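Local coordinates for SusD-like protein BACOVA_02651 (Bacteroides ovatus, PDB 5E75), which binds polysaccharide at the bacterial cell surface and probably mediates xyloglucan capture before its transport into the periplasm for degradation, at residues Tyr423-Trp428 with Asn438-Gln443. Sequence-based numbering, arbitrary orientation.
Sequences YDMVTW and NYFNNQ
Gln443 NE2 is gripped by two acceptors, Asp287 OD2 and the Ala48 carbonyl oxygen, and the Met425 methyl packs against this nitrogen in van der Waals contact, Met425 CE lying 4.0 Å from Gln443 NE2. The contact joins helix 421-431 of the SusD-family fold to helix 433-441 and the turn that follows it, where Gln443 sits, through a Met-aromatic pair at its centre. The Met425 and Phe440 side chains run antiparallel alongside each other: Met425 CB meets the ring at its edge, 3.9 Å from Phe440 CE1, while SD sits obliquely, 5.2 Å from the ring centroid. With chi2 at 174° and chi3 at 177°, the methionine runs fully extended past the phenyl edge and carries its methyl on to Gln443 and to the Tyr439 ring, Met425 CE lying 4.3 Å from Tyr439 CE1. Arg412 of helix 404-415 touches both Met425 and Gln443, and hydrogen-bonds Tyr439 OH. The Phe440 ring also meets that of Trp422. An alanine in place of Phe440 would probably leave a gap beside Met425 CB and deprive SD of its aromatic neighbour. No hydrogen bond crosses between the segments; at the end of the phenyl ring farthest from its own backbone, Phe440 CZ lies 4.0 Å from Met425 O, which is at the ring edge and in its plane.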
loop_
_atom_site.group_PDB
_atom_site.type_symbol
_atom_site.label_atom_id
_atom_site.label_comp_id
_atom_site.label_asym_id
_atom_site.label_seq_id
_atom_site.Cartn_x
_atom_site.Cartn_y
_atom_site.Cartn_z
ATOM N N TYR A 423 3.625 -5.789 -1.458
ATOM C CA TYR A 423 2.974 -6.287 -2.666
ATOM C C TYR A 423 3.901 -6.168 -3.865
ATOM O O TYR A 423 3.934 -7.058 -4.718
ATOM C CB TYR A 423 1.655 -5.534 -2.913
ATOM C CG TYR A 423 0.661 -5.671 -1.772
ATOM C CD1 TYR A 423 -0.015 -6.856 -1.597
ATOM C CD2 TYR A 423 0.352 -4.609 -0.921
ATOM C CE1 TYR A 423 -0.943 -7.009 -0.590
ATOM C CE2 TYR A 423 -0.543 -4.769 0.129
ATOM C CZ TYR A 423 -1.189 -5.976 0.268
ATOM O OH TYR A 423 -2.136 -6.218 1.247
ATOM N N ASP A 424 4.656 -5.076 -3.934
ATOM C CA ASP A 424 5.635 -4.901 -4.996
ATOM C C ASP A 424 6.755 -5.942 -4.884
ATOM O O ASP A 424 7.223 -6.453 -5.899
ATOM C CB ASP A 424 6.246 -3.507 -4.961
ATOM C CG ASP A 424 5.266 -2.429 -5.278
ATOM O OD1 ASP A 424 4.223 -2.733 -5.863
ATOM O OD2 ASP A 424 5.594 -1.263 -4.961
ATOM N N MET A 425 7.183 -6.260 -3.668
ATOM C CA MET A 425 8.223 -7.265 -3.470
ATOM C C MET A 425 7.753 -8.660 -3.896
ATOM O O MET A 425 8.551 -9.426 -4.436
ATOM C CB MET A 425 8.726 -7.276 -2.029
ATOM C CG MET A 425 9.565 -6.078 -1.705
ATOM S SD MET A 425 10.013 -6.019 0.023
ATOM C CE MET A 425 11.049 -4.549 0.036
ATOM N N VAL A 426 6.482 -9.000 -3.673
ATOM C CA VAL A 426 5.968 -10.286 -4.143
ATOM C C VAL A 426 5.974 -10.342 -5.671
ATOM O O VAL A 426 6.367 -11.360 -6.260
ATOM C CB VAL A 426 4.557 -10.586 -3.579
ATOM C CG1 VAL A 426 4.011 -11.871 -4.157
ATOM C CG2 VAL A 426 4.621 -10.659 -2.053
ATOM N N THR A 427 5.541 -9.256 -6.316
ATOM C CA THR A 427 5.606 -9.178 -7.772
ATOM C C THR A 427 7.033 -9.421 -8.278
ATOM O O THR A 427 7.250 -10.195 -9.206
ATOM C CB THR A 427 5.076 -7.837 -8.284
ATOM O OG1 THR A 427 3.677 -7.768 -8.013
ATOM C CG2 THR A 427 5.282 -7.683 -9.778
ATOM N N TRP A 428 8.007 -8.755 -7.671
ATOM C CA TRP A 428 9.393 -8.954 -8.067
ATOM C C TRP A 428 9.860 -10.393 -7.804
ATOM O O TRP A 428 10.611 -10.950 -8.611
ATOM C CB TRP A 428 10.316 -7.930 -7.376
ATOM C CG TRP A 428 10.160 -6.531 -7.872
ATOM C CD1 TRP A 428 9.987 -6.114 -9.178
ATOM C CD2 TRP A 428 10.181 -5.339 -7.083
ATOM N NE1 TRP A 428 9.889 -4.742 -9.229
ATOM C CE2 TRP A 428 10.000 -4.247 -7.957
ATOM C CE3 TRP A 428 10.322 -5.092 -5.711
ATOM C CZ2 TRP A 428 9.959 -2.935 -7.498
ATOM C CZ3 TRP A 428 10.265 -3.801 -5.255
ATOM C CH2 TRP A 428 10.082 -2.735 -6.147
ATOM N N ASN A 438 17.510 -13.616 -2.150
ATOM C CA ASN A 438 18.785 -13.095 -1.653
ATOM C C ASN A 438 18.591 -11.708 -1.048
ATOM O O ASN A 438 19.117 -11.401 0.022
ATOM C CB ASN A 438 19.807 -13.049 -2.785
ATOM C CG ASN A 438 21.127 -12.462 -2.347
ATOM O OD1 ASN A 438 21.421 -11.297 -2.611
ATOM N ND2 ASN A 438 21.920 -13.262 -1.652
ATOM N N TYR A 439 17.786 -10.885 -1.720
ATOM C CA TYR A 439 17.444 -9.558 -1.211
ATOM C C TYR A 439 16.801 -9.677 0.186
ATOM O O TYR A 439 17.234 -9.039 1.138
ATOM C CB TYR A 439 16.495 -8.858 -2.198
ATOM C CG TYR A 439 16.209 -7.396 -1.898
ATOM C CD1 TYR A 439 15.355 -7.029 -0.859
ATOM C CD2 TYR A 439 16.770 -6.388 -2.668
ATOM C CE1 TYR A 439 15.104 -5.702 -0.573
ATOM C CE2 TYR A 439 16.506 -5.055 -2.398
ATOM C CZ TYR A 439 15.672 -4.722 -1.354
ATOM O OH TYR A 439 15.404 -3.410 -1.077
ATOM N N PHE A 440 15.767 -10.504 0.324
ATOM C CA PHE A 440 15.054 -10.603 1.606
ATOM C C PHE A 440 15.975 -11.076 2.735
ATOM O O PHE A 440 15.876 -10.591 3.863
ATOM C CB PHE A 440 13.852 -11.553 1.503
ATOM C CG PHE A 440 12.830 -11.169 0.470
ATOM C CD1 PHE A 440 12.572 -9.853 0.144
ATOM C CD2 PHE A 440 12.128 -12.158 -0.179
ATOM C CE1 PHE A 440 11.627 -9.539 -0.824
ATOM C CE2 PHE A 440 11.189 -11.852 -1.134
ATOM C CZ PHE A 440 10.952 -10.552 -1.469
ATOM N N ASN A 441 16.858 -12.019 2.423
ATOM C CA ASN A 441 17.804 -12.542 3.400
ATOM C C ASN A 441 18.916 -11.574 3.744
ATOM O O ASN A 441 19.652 -11.811 4.699
ATOM C CB ASN A 441 18.395 -13.860 2.898
ATOM C CG ASN A 441 17.438 -15.027 3.078
ATOM O OD1 ASN A 441 16.976 -15.287 4.178
ATOM N ND2 ASN A 441 17.111 -15.706 1.988
ATOM N N ASN A 442 19.042 -10.502 2.986
ATOM C CA ASN A 442 20.033 -9.478 3.262
ATOM C C ASN A 442 19.460 -8.189 3.812
ATOM O O ASN A 442 20.156 -7.185 3.879
ATOM C CB ASN A 442 20.883 -9.230 2.014
ATOM C CG ASN A 442 21.994 -10.255 1.876
ATOM O OD1 ASN A 442 23.014 -10.164 2.558
ATOM N ND2 ASN A 442 21.782 -11.262 1.044
ATOM N N GLN A 443 18.214 -8.241 4.280
ATOM C CA GLN A 443 17.552 -7.070 4.854
ATOM C C GLN A 443 17.737 -6.967 6.369
ATOM O O GLN A 443 17.251 -6.042 6.988
ATOM C CB GLN A 443 16.061 -7.084 4.513
ATOM C CG GLN A 443 15.754 -6.677 3.091
ATOM C CD GLN A 443 14.265 -6.668 2.827
ATOM O OE1 GLN A 443 13.666 -7.701 2.540
ATOM N NE2 GLN A 443 13.651 -5.502 2.950
#